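Local coordinates for protein kinase domain-containing protein (PDB 6Z3U), which probably phosphorylates serine and threonine residues of proteins, the RNA polymerase II C-terminal repeat among them, as the CDK7-type kinase of the CAK complex, at residues V190-A195 against A287-R292; W210-F215 against R243-P248; Q304-C309 against E328-M333; K122-Q127 against L168-E173. All coordinates share one frame; numbering follows the deposited sequence.

In the fold
Interaction 4 comes first along the chain and lies in the five-stranded antiparallel sheet of the kinase N-lobe, pairing strands 118-124 and 168-172. The other three belong to the C-lobe. Interactions 1 and 2 share helix 194-213, using opposite ends of it, so their centres lie 30 Å apart; the segments of interaction 2 fall inside the loop closed by interaction 1. Interaction 3 follows, on helix 301-311, the next helix after the 276-291 helix used by interaction 1. The centres of interactions 3 and 4 are farthest apart, at 39 Å. Interactions 2 and 4 touch the cyclin chain, and interaction 2 also the RING-type chain, so two of the four contacts lie beside subunit interfaces.

Interaction 1 of 4, residues V190-A195 against A287-R292; sequences VRYGAA and AELIIR
The guanidinium of R292 has the Y192 ring over one face, with Y192 CE2 3.5 Å above its plane and offset toward the rim, and V190 O at its edge. The ring and guanidinium planes differ by 43°, so this is a tilted cover and not a parallel stack. At the edge of the Y192 ring, in its plane, lies L289 O, to which Y192 OH donates a hydrogen bond. Both R292 terminal nitrogens converge end-on upon V190 O, NH2 at 2.8 Å and NH1 at 3.0 Å. The NH2 bond is the straighter and lies in the carbonyl plane, whereas NH1 sits above it. In the kinase C-lobe, these bonds tie the C-terminal end of helix 276-291, which R292 leaves with positive phi, to the turn before helix 194-213. Beyond the segments, R292 NE donates to I184 O, and W200 meets Y192 edge-to-face. R191 NH1 approaches R292 NH2 without bonding, two like charges with guanidinium planes at 49°, but each group has carbonyl acceptors to offset this: V187 O for R191, V190 O and I184 O for R292.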
# COMPACT_ATOMS: atom_id res chain seq x y z
N VAL B 190 -32.99 0.30 -18.89
CA VAL B 190 -32.17 1.43 -18.44
C VAL B 190 -31.83 2.30 -19.64
O VAL B 190 -31.23 1.83 -20.62
CB VAL B 190 -30.89 0.95 -17.74
CG1 VAL B 190 -29.94 2.12 -17.54
CG2 VAL B 190 -31.22 0.33 -16.40
N ARG B 191 -32.18 3.58 -19.55
CA ARG B 191 -31.93 4.56 -20.60
C ARG B 191 -30.98 5.63 -20.07
O ARG B 191 -31.26 6.26 -19.04
CB ARG B 191 -33.23 5.22 -21.07
CG ARG B 191 -34.23 4.28 -21.71
CD ARG B 191 -34.05 4.23 -23.22
NE ARG B 191 -32.90 3.42 -23.60
CZ ARG B 191 -32.89 2.09 -23.61
NH1 ARG B 191 -31.80 1.43 -23.98
NH2 ARG B 191 -33.98 1.41 -23.26
N TYR B 192 -29.86 5.84 -20.76
CA TYR B 192 -28.92 6.89 -20.40
C TYR B 192 -28.36 7.53 -21.66
O TYR B 192 -28.29 6.89 -22.72
CB TYR B 192 -27.78 6.37 -19.50
CG TYR B 192 -26.77 5.46 -20.17
CD1 TYR B 192 -25.72 5.99 -20.92
CD2 TYR B 192 -26.84 4.08 -20.03
CE1 TYR B 192 -24.79 5.17 -21.52
CE2 TYR B 192 -25.92 3.25 -20.63
CZ TYR B 192 -24.89 3.80 -21.37
OH TYR B 192 -23.96 2.98 -21.96
N GLY B 193 -27.95 8.79 -21.54
CA GLY B 193 -27.48 9.56 -22.67
C GLY B 193 -26.07 10.09 -22.51
O GLY B 193 -25.35 9.68 -21.59
N ALA B 194 -25.66 11.00 -23.40
CA ALA B 194 -24.29 11.49 -23.37
C ALA B 194 -23.99 12.24 -22.08
O ALA B 194 -22.89 12.12 -21.53
CB ALA B 194 -24.03 12.38 -24.58
N ALA B 195 -24.94 13.05 -21.60
CA ALA B 195 -24.69 13.81 -20.38
C ALA B 195 -24.48 12.89 -19.19
O ALA B 195 -23.75 13.24 -18.26
CB ALA B 195 -25.85 14.77 -20.12
N ALA B 287 -15.32 3.76 -24.07
CA ALA B 287 -15.85 3.24 -25.32
C ALA B 287 -17.02 2.31 -25.08
O ALA B 287 -18.01 2.34 -25.82
CB ALA B 287 -14.75 2.53 -26.11
N GLU B 288 -16.92 1.45 -24.06
CA GLU B 288 -18.01 0.53 -23.77
C GLU B 288 -19.29 1.27 -23.37
O GLU B 288 -20.39 0.80 -23.67
CB GLU B 288 -17.60 -0.43 -22.66
CG GLU B 288 -18.69 -1.41 -22.26
CD GLU B 288 -18.14 -2.58 -21.49
OE1 GLU B 288 -18.94 -3.37 -20.94
OE2 GLU B 288 -16.89 -2.72 -21.43
N LEU B 289 -19.16 2.40 -22.69
CA LEU B 289 -20.34 3.18 -22.32
C LEU B 289 -21.05 3.71 -23.56
O LEU B 289 -22.28 3.75 -23.61
CB LEU B 289 -19.95 4.33 -21.39
CG LEU B 289 -19.81 3.95 -19.92
CD1 LEU B 289 -19.00 5.00 -19.18
CD2 LEU B 289 -21.17 3.77 -19.29
N ILE B 290 -20.28 4.13 -24.57
CA ILE B 290 -20.87 4.78 -25.74
C ILE B 290 -21.65 3.78 -26.58
O ILE B 290 -22.75 4.08 -27.06
CB ILE B 290 -19.78 5.49 -26.56
CG1 ILE B 290 -19.20 6.66 -25.76
CG2 ILE B 290 -20.35 5.97 -27.88
CD1 ILE B 290 -17.94 7.25 -26.36
N ILE B 291 -21.09 2.59 -26.80
CA ILE B 291 -21.75 1.58 -27.62
C ILE B 291 -22.49 0.54 -26.78
O ILE B 291 -23.09 -0.39 -27.35
CB ILE B 291 -20.74 0.88 -28.56
CG1 ILE B 291 -19.67 0.14 -27.76
CG2 ILE B 291 -20.09 1.90 -29.46
CD1 ILE B 291 -18.90 -0.87 -28.59
N ARG B 292 -22.46 0.64 -25.45
CA ARG B 292 -23.16 -0.29 -24.56
C ARG B 292 -22.80 -1.74 -24.87
O ARG B 292 -23.63 -2.64 -24.77
CB ARG B 292 -24.68 -0.09 -24.63
CG ARG B 292 -25.16 1.07 -23.77
CD ARG B 292 -26.67 1.13 -23.66
NE ARG B 292 -27.17 0.50 -22.44
CZ ARG B 292 -28.34 0.77 -21.88
NH1 ARG B 292 -28.71 0.14 -20.77
NH2 ARG B 292 -29.15 1.67 -22.42

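Interaction 2 of 4, residues W210-F215 against R243-P248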
# COMPACT_ATOMS: atom_id res chain seq x y z
N TRP B 210 -7.00 10.11 -8.47
CA TRP B 210 -6.65 10.05 -7.05
C TRP B 210 -5.74 8.86 -6.76
O TRP B 210 -4.82 8.96 -5.94
CB TRP B 210 -7.91 9.97 -6.21
CG TRP B 210 -7.65 9.95 -4.74
CD1 TRP B 210 -7.99 8.97 -3.87
CD2 TRP B 210 -6.97 10.96 -3.98
NE1 TRP B 210 -7.58 9.30 -2.60
CE2 TRP B 210 -6.95 10.52 -2.64
CE3 TRP B 210 -6.39 12.19 -4.29
CZ2 TRP B 210 -6.37 11.26 -1.62
CZ3 TRP B 210 -5.82 12.93 -3.28
CH2 TRP B 210 -5.81 12.46 -1.96
N CYS B 211 -5.98 7.72 -7.43
CA CYS B 211 -5.08 6.58 -7.27
C CYS B 211 -3.66 6.95 -7.67
O CYS B 211 -2.71 6.73 -6.91
CB CYS B 211 -5.58 5.41 -8.12
SG CYS B 211 -7.08 4.62 -7.51
N HIS B 212 -3.50 7.54 -8.86
CA HIS B 212 -2.16 7.89 -9.32
C HIS B 212 -1.58 9.04 -8.52
O HIS B 212 -0.36 9.09 -8.32
CB HIS B 212 -2.21 8.23 -10.81
CG HIS B 212 -2.65 7.08 -11.67
ND1 HIS B 212 -2.79 7.19 -13.04
CD2 HIS B 212 -2.98 5.81 -11.36
CE1 HIS B 212 -3.18 6.03 -13.53
NE2 HIS B 212 -3.31 5.17 -12.53
N GLU B 213 -2.42 9.96 -8.05
CA GLU B 213 -1.93 11.03 -7.18
C GLU B 213 -1.27 10.46 -5.93
O GLU B 213 -0.37 11.09 -5.36
CB GLU B 213 -3.08 11.95 -6.79
CG GLU B 213 -2.68 13.41 -6.57
CD GLU B 213 -2.15 14.08 -7.83
OE1 GLU B 213 -1.40 15.07 -7.71
OE2 GLU B 213 -2.50 13.63 -8.95
N ASN B 214 -1.70 9.27 -5.50
CA ASN B 214 -1.12 8.58 -4.35
C ASN B 214 -0.23 7.42 -4.77
O ASN B 214 0.03 6.51 -3.96
CB ASN B 214 -2.23 8.09 -3.43
CG ASN B 214 -2.99 9.22 -2.78
OD1 ASN B 214 -2.67 9.64 -1.66
ND2 ASN B 214 -3.98 9.74 -3.49
N PHE B 215 0.24 7.41 -6.01
CA PHE B 215 1.22 6.44 -6.49
C PHE B 215 0.72 5.01 -6.30
O PHE B 215 1.41 4.14 -5.77
CB PHE B 215 2.57 6.64 -5.80
CG PHE B 215 2.98 8.08 -5.69
CD1 PHE B 215 3.30 8.81 -6.83
CD2 PHE B 215 3.06 8.70 -4.46
CE1 PHE B 215 3.68 10.13 -6.73
CE2 PHE B 215 3.44 10.02 -4.36
CZ PHE B 215 3.75 10.74 -5.50
N ARG B 243 -1.22 -2.10 -6.94
CA ARG B 243 0.18 -2.09 -6.54
C ARG B 243 0.70 -0.66 -6.54
O ARG B 243 0.29 0.16 -7.36
CB ARG B 243 1.03 -2.96 -7.48
CG ARG B 243 2.42 -3.29 -6.96
CD ARG B 243 3.45 -3.24 -8.07
NE ARG B 243 4.71 -3.89 -7.69
CZ ARG B 243 5.64 -3.34 -6.93
NH1 ARG B 243 5.48 -2.11 -6.45
NH2 ARG B 243 6.75 -4.01 -6.64
N SER B 244 1.61 -0.38 -5.61
CA SER B 244 2.25 0.92 -5.56
C SER B 244 3.20 1.09 -6.74
O SER B 244 3.73 0.12 -7.28
CB SER B 244 3.03 1.09 -4.25
OG SER B 244 2.16 1.11 -3.13
N PHE B 245 3.41 2.35 -7.13
CA PHE B 245 4.33 2.65 -8.22
C PHE B 245 5.70 2.02 -7.95
O PHE B 245 6.34 2.32 -6.94
CB PHE B 245 4.47 4.16 -8.40
CG PHE B 245 3.27 4.82 -9.01
CD1 PHE B 245 2.08 4.13 -9.19
CD2 PHE B 245 3.34 6.14 -9.43
CE1 PHE B 245 0.98 4.75 -9.75
CE2 PHE B 245 2.25 6.76 -10.00
CZ PHE B 245 1.07 6.06 -10.16
N ALA B 246 6.14 1.16 -8.86
CA ALA B 246 7.43 0.51 -8.72
C ALA B 246 8.56 1.49 -9.01
O ALA B 246 8.41 2.44 -9.77
CB ALA B 246 7.53 -0.69 -9.65
N ASP B 247 9.71 1.24 -8.39
CA ASP B 247 10.89 2.04 -8.66
C ASP B 247 11.51 1.64 -9.99
O ASP B 247 11.18 0.59 -10.55
CB ASP B 247 11.90 1.87 -7.53
CG ASP B 247 11.52 2.63 -6.28
OD1 ASP B 247 10.50 3.35 -6.31
OD2 ASP B 247 12.24 2.53 -5.27
N PRO B 248 12.40 2.46 -10.53
CA PRO B 248 13.08 2.10 -11.78
C PRO B 248 13.91 0.84 -11.60
O PRO B 248 14.68 0.71 -10.65
CB PRO B 248 13.95 3.32 -12.09
CG PRO B 248 13.32 4.44 -11.33
CD PRO B 248 12.77 3.82 -10.08
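A Schellman motif closes helix 194-213 here, with F215 as its positive-phi C-prime residue and F215 N bonded to H212 O at 2.9 Å, beside the start of the kinase activation segment, where strand 243-244 pairs with strand 216-217. One hydrogen bond crosses the segments: F245 N donates to F215 O at 3.0 Å, fairly straight at 160° but approaching from above the carbonyl plane. The helix end is further fixed by N214 ND2, which donates to W210 O at 2.7 Å with the acceptor in its amide plane. S244 CA adds a CA-H...O contact to F215 O.

Aromatic contacts join H212, F215 and F245 into a cluster. The F215 ring turns its edge to the face of F245 (planes at 73°, centroids 5.8 Å apart), while F245 turns its own edge to the face of H212, centroids 5.9 Å apart, both offset. H212 NE2 is held by a hydrogen bond to D278 OD2. The RING-type subunit borders the cluster, its R49 packing on F215 and its D45 on F245.

The CH-pi contact is nearly perpendicular: F215 CA stands 3.4 Å from the F245 ring centroid, 2° off the ring normal.

Interaction 3 of 4, residues Q304-C309 against E328-M333; sequences QITLIC and EWWDPM
Helix 301-311 of the kinase C-lobe, the αG helix, packs here against the long connection that leads to helix 342-349, a region corresponding to the insert that CMGC kinases carry after αG. The loop residues W330 and P332 lie against the helix face bearing I305, T306 and C309. The benzo edge of W330 does most of the touching: W330 CG is anti to the backbone N (chi1 179°), which carries the six-membered ring to the helix. There I305 CG2 reaches W330 CE3 at 3.6 Å, and I305 CD1 meets the same carbon at 3.7 Å. I305 CB and T306 OG1 lie in the plane of the indole, so the helix meets its edge and not its face. One face is instead approached from within the loop, P332 N lying 3.7 Å above the plane and offset toward the rim.

P332 supplies the second patch. Its CB is 3.8 Å from T306 OG1, the two side chains running antiparallel past one another, and C309 SG faces P332 CD at 4.4 Å. The loop is shaped beside this patch by an Asx turn: D331 OD2 accepts from M333 N at 3.2 Å, with the donor well above the carboxylate plane. L267 of helix 264-267 also packs against I305.

No hydrogen bond crosses between the two segments, and T306 OG1 spends its bond on M302 O within its own helix. Cohesion between helix and loop here therefore rests mainly on van der Waals packing and on the burial of I305 against the indole edge and the W330 carbonyl.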
# COMPACT_ATOMS: atom_id res chain seq x y z
N GLN B 304 -7.01 -10.49 -28.56
CA GLN B 304 -6.96 -9.12 -28.06
C GLN B 304 -5.94 -8.30 -28.84
O GLN B 304 -6.21 -7.14 -29.20
CB GLN B 304 -6.61 -9.12 -26.57
CG GLN B 304 -6.91 -7.80 -25.88
CD GLN B 304 -8.38 -7.47 -25.86
OE1 GLN B 304 -9.23 -8.34 -26.00
NE2 GLN B 304 -8.70 -6.19 -25.68
N ILE B 305 -4.78 -8.89 -29.14
CA ILE B 305 -3.78 -8.19 -29.94
C ILE B 305 -4.33 -7.90 -31.34
O ILE B 305 -4.22 -6.78 -31.85
CB ILE B 305 -2.48 -9.00 -30.01
CG1 ILE B 305 -1.80 -9.04 -28.64
CG2 ILE B 305 -1.55 -8.43 -31.07
CD1 ILE B 305 -0.64 -9.99 -28.55
N THR B 306 -4.94 -8.91 -31.96
CA THR B 306 -5.50 -8.71 -33.30
C THR B 306 -6.60 -7.66 -33.27
O THR B 306 -6.70 -6.83 -34.19
CB THR B 306 -6.04 -10.04 -33.84
OG1 THR B 306 -4.98 -11.01 -33.87
CG2 THR B 306 -6.60 -9.86 -35.24
N LEU B 307 -7.43 -7.67 -32.23
CA LEU B 307 -8.53 -6.71 -32.15
C LEU B 307 -8.00 -5.29 -32.04
O LEU B 307 -8.50 -4.38 -32.71
CB LEU B 307 -9.43 -7.04 -30.97
CG LEU B 307 -10.41 -8.20 -31.16
CD1 LEU B 307 -11.15 -8.49 -29.86
CD2 LEU B 307 -11.39 -7.90 -32.28
N ILE B 308 -6.98 -5.07 -31.21
CA ILE B 308 -6.40 -3.73 -31.10
C ILE B 308 -5.81 -3.30 -32.43
O ILE B 308 -5.96 -2.15 -32.85
CB ILE B 308 -5.36 -3.69 -29.97
CG1 ILE B 308 -6.05 -3.93 -28.62
CG2 ILE B 308 -4.64 -2.35 -29.96
CD1 ILE B 308 -5.09 -4.09 -27.46
N CYS B 309 -5.15 -4.23 -33.13
CA CYS B 309 -4.62 -3.91 -34.45
C CYS B 309 -5.75 -3.54 -35.41
O CYS B 309 -5.61 -2.62 -36.23
CB CYS B 309 -3.82 -5.10 -35.00
SG CYS B 309 -2.23 -5.38 -34.19
N GLU B 328 7.12 -10.27 -24.74
CA GLU B 328 6.13 -11.15 -25.36
C GLU B 328 5.45 -10.45 -26.52
O GLU B 328 4.24 -10.61 -26.75
CB GLU B 328 5.11 -11.62 -24.33
CG GLU B 328 5.68 -12.54 -23.27
CD GLU B 328 4.74 -12.74 -22.10
OE1 GLU B 328 3.73 -13.45 -22.27
OE2 GLU B 328 5.00 -12.17 -21.02
N TRP B 329 6.20 -9.65 -27.27
CA TRP B 329 5.65 -9.01 -28.45
C TRP B 329 5.17 -10.05 -29.45
O TRP B 329 5.87 -11.03 -29.73
CB TRP B 329 6.70 -8.11 -29.11
CG TRP B 329 6.27 -7.60 -30.44
CD1 TRP B 329 5.44 -6.54 -30.69
CD2 TRP B 329 6.64 -8.13 -31.72
NE1 TRP B 329 5.28 -6.38 -32.04
CE2 TRP B 329 6.00 -7.34 -32.70
CE3 TRP B 329 7.45 -9.19 -32.13
CZ2 TRP B 329 6.15 -7.58 -34.06
CZ3 TRP B 329 7.60 -9.42 -33.49
CH2 TRP B 329 6.95 -8.62 -34.44
N TRP B 330 3.98 -9.83 -30.00
CA TRP B 330 3.42 -10.73 -31.00
C TRP B 330 2.59 -9.92 -31.98
O TRP B 330 1.95 -8.93 -31.60
CB TRP B 330 2.58 -11.84 -30.36
CG TRP B 330 1.98 -12.76 -31.37
CD1 TRP B 330 2.56 -13.85 -31.94
CD2 TRP B 330 0.66 -12.67 -31.92
NE1 TRP B 330 1.69 -14.45 -32.82
CE2 TRP B 330 0.52 -13.75 -32.82
CE3 TRP B 330 -0.41 -11.79 -31.74
CZ2 TRP B 330 -0.66 -13.96 -33.54
CZ3 TRP B 330 -1.58 -12.01 -32.46
CH2 TRP B 330 -1.69 -13.09 -33.35
N ASP B 331 2.61 -10.35 -33.24
CA ASP B 331 1.87 -9.69 -34.30
C ASP B 331 1.20 -10.76 -35.15
O ASP B 331 1.81 -11.81 -35.42
CB ASP B 331 2.80 -8.83 -35.18
CG ASP B 331 2.04 -7.96 -36.15
OD1 ASP B 331 1.36 -7.01 -35.69
OD2 ASP B 331 2.11 -8.22 -37.37
N PRO B 332 -0.05 -10.55 -35.58
CA PRO B 332 -0.74 -11.58 -36.37
C PRO B 332 -0.13 -11.82 -37.74
O PRO B 332 -0.55 -12.75 -38.43
CB PRO B 332 -2.17 -11.05 -36.49
CG PRO B 332 -2.05 -9.57 -36.31
CD PRO B 332 -0.90 -9.37 -35.35
N MET B 333 0.85 -11.01 -38.15
CA MET B 333 1.50 -11.16 -39.45
C MET B 333 0.49 -11.02 -40.59
O MET B 333 0.51 -11.79 -41.56
CB MET B 333 2.25 -12.49 -39.53
CG MET B 333 3.54 -12.49 -38.73
SD MET B 333 4.35 -14.10 -38.66
CE MET B 333 4.36 -14.56 -40.39

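Interaction 4 of 4, residues K122-Q127 against L168-E173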
# COMPACT_ATOMS: atom_id res chain seq x y z
N LYS B 122 -17.85 -7.13 4.57
CA LYS B 122 -17.30 -8.20 3.74
C LYS B 122 -16.49 -9.12 4.65
O LYS B 122 -15.48 -8.70 5.22
CB LYS B 122 -16.43 -7.65 2.61
CG LYS B 122 -15.84 -8.74 1.72
CD LYS B 122 -14.79 -8.21 0.75
CE LYS B 122 -15.41 -7.43 -0.40
NZ LYS B 122 -14.37 -7.01 -1.38
N LYS B 123 -16.93 -10.36 4.78
CA LYS B 123 -16.25 -11.35 5.61
C LYS B 123 -15.35 -12.15 4.68
O LYS B 123 -15.81 -13.04 3.96
CB LYS B 123 -17.24 -12.24 6.35
CG LYS B 123 -16.58 -13.23 7.30
CD LYS B 123 -17.56 -13.74 8.34
CE LYS B 123 -16.87 -14.61 9.38
NZ LYS B 123 -17.77 -14.95 10.52
N ILE B 124 -14.06 -11.83 4.71
CA ILE B 124 -13.08 -12.51 3.87
C ILE B 124 -12.72 -13.82 4.54
O ILE B 124 -12.26 -13.84 5.69
CB ILE B 124 -11.84 -11.63 3.65
CG1 ILE B 124 -12.24 -10.28 3.05
CG2 ILE B 124 -10.84 -12.34 2.74
CD1 ILE B 124 -11.12 -9.26 3.06
N LYS B 125 -12.92 -14.93 3.83
CA LYS B 125 -12.58 -16.24 4.37
C LYS B 125 -11.07 -16.39 4.22
O LYS B 125 -10.58 -16.76 3.15
CB LYS B 125 -13.35 -17.34 3.65
CG LYS B 125 -14.86 -17.14 3.67
CD LYS B 125 -15.59 -18.36 3.13
CE LYS B 125 -17.10 -18.16 3.16
NZ LYS B 125 -17.85 -19.41 2.85
N VAL B 126 -10.34 -16.08 5.29
CA VAL B 126 -8.88 -16.12 5.27
C VAL B 126 -8.38 -17.43 4.70
O VAL B 126 -7.28 -17.49 4.12
CB VAL B 126 -8.33 -15.85 6.69
CG1 VAL B 126 -7.20 -16.82 7.05
CG2 VAL B 126 -7.84 -14.41 6.79
N GLN B 127 -9.15 -18.51 4.84
CA GLN B 127 -8.81 -19.81 4.27
C GLN B 127 -9.75 -20.02 3.08
O GLN B 127 -10.90 -20.42 3.25
CB GLN B 127 -8.93 -20.93 5.30
CG GLN B 127 -10.23 -20.97 6.11
CD GLN B 127 -10.23 -20.05 7.31
OE1 GLN B 127 -9.20 -19.83 7.94
NE2 GLN B 127 -11.41 -19.54 7.66
N LEU B 168 -11.11 -12.41 8.42
CA LEU B 168 -10.92 -10.98 8.23
C LEU B 168 -12.23 -10.34 7.78
O LEU B 168 -12.92 -10.88 6.91
CB LEU B 168 -9.83 -10.72 7.19
CG LEU B 168 -9.42 -9.26 6.99
CD1 LEU B 168 -8.85 -8.69 8.28
CD2 LEU B 168 -8.41 -9.15 5.86
N ASN B 169 -12.57 -9.21 8.39
CA ASN B 169 -13.82 -8.51 8.10
C ASN B 169 -13.52 -7.08 7.70
O ASN B 169 -12.75 -6.39 8.37
CB ASN B 169 -14.76 -8.53 9.30
CG ASN B 169 -15.13 -9.94 9.73
OD1 ASN B 169 -14.43 -10.55 10.53
ND2 ASN B 169 -16.24 -10.45 9.19
N LEU B 170 -14.13 -6.64 6.60
CA LEU B 170 -13.99 -5.27 6.11
C LEU B 170 -15.33 -4.57 6.20
O LEU B 170 -16.30 -4.99 5.56
CB LEU B 170 -13.50 -5.26 4.66
CG LEU B 170 -12.20 -6.01 4.36
CD1 LEU B 170 -11.82 -5.81 2.90
CD2 LEU B 170 -11.08 -5.56 5.29
N VAL B 171 -15.39 -3.50 6.98
CA VAL B 171 -16.58 -2.67 7.09
C VAL B 171 -16.46 -1.59 6.02
O VAL B 171 -15.62 -0.69 6.12
CB VAL B 171 -16.73 -2.06 8.48
CG1 VAL B 171 -18.06 -1.34 8.60
CG2 VAL B 171 -16.61 -3.14 9.55
N LEU B 172 -17.29 -1.69 4.98
CA LEU B 172 -17.17 -0.86 3.79
C LEU B 172 -18.40 0.01 3.60
O LEU B 172 -19.46 -0.23 4.20
CB LEU B 172 -16.96 -1.73 2.54
CG LEU B 172 -15.71 -2.61 2.52
CD1 LEU B 172 -15.89 -3.75 1.55
CD2 LEU B 172 -14.50 -1.78 2.14
N GLU B 173 -18.24 1.02 2.75
CA GLU B 173 -19.37 1.85 2.35
C GLU B 173 -20.48 0.98 1.79
O GLU B 173 -20.24 0.04 1.03
CB GLU B 173 -18.92 2.87 1.31
CG GLU B 173 -19.23 4.31 1.65
CD GLU B 173 -18.81 5.27 0.55
OE1 GLU B 173 -17.60 5.34 0.25
OE2 GLU B 173 -19.69 5.95 -0.01
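Four backbone hydrogen bonds knit strand 118-124 to strand 168-172 as antiparallel neighbours; the N-to-C directions of 122-124 and 168-172 lie 159° apart. K122 and L170 form one hydrogen-bonded pair: K122 N donates to L170 O at 2.8 Å, and L170 N returns a bond of 2.8 Å to K122 O, both in the carbonyl plane. I124 and L168 form the next, less evenly, since I124 N lies 2.7 Å from L168 O, nearly along the C=O axis, whereas L168 N is 3.3 Å from I124 O. Between them K123 and N169 are a non-hydrogen-bonded pair.

On the face of K123 and N169, the two side chains run side by side, N169 ND2 lying 3.4 Å from K123 CG. The opposite face bears K122, I124, L168 and L170. There I124 CD1 touches both leucines, 3.5 Å from L170 CD1 and 3.9 Å from L168 CD2, and L142 of helix 136-148 packs on both. K122 CB touches L172 CD1 more loosely.

K122 CG is anti to the backbone N, and the chain bends at chi3 (-75°) on its way to E141 of helix 136-148, where NZ is salt-bridged to OE1: the strand lysine to αC glutamate pair of active-state kinases. K122 probably binds ATP, so the backbone ladder and the apolar layer beside it set the lysine's origin, while E141 directs its ammonium group and would favour its charged form.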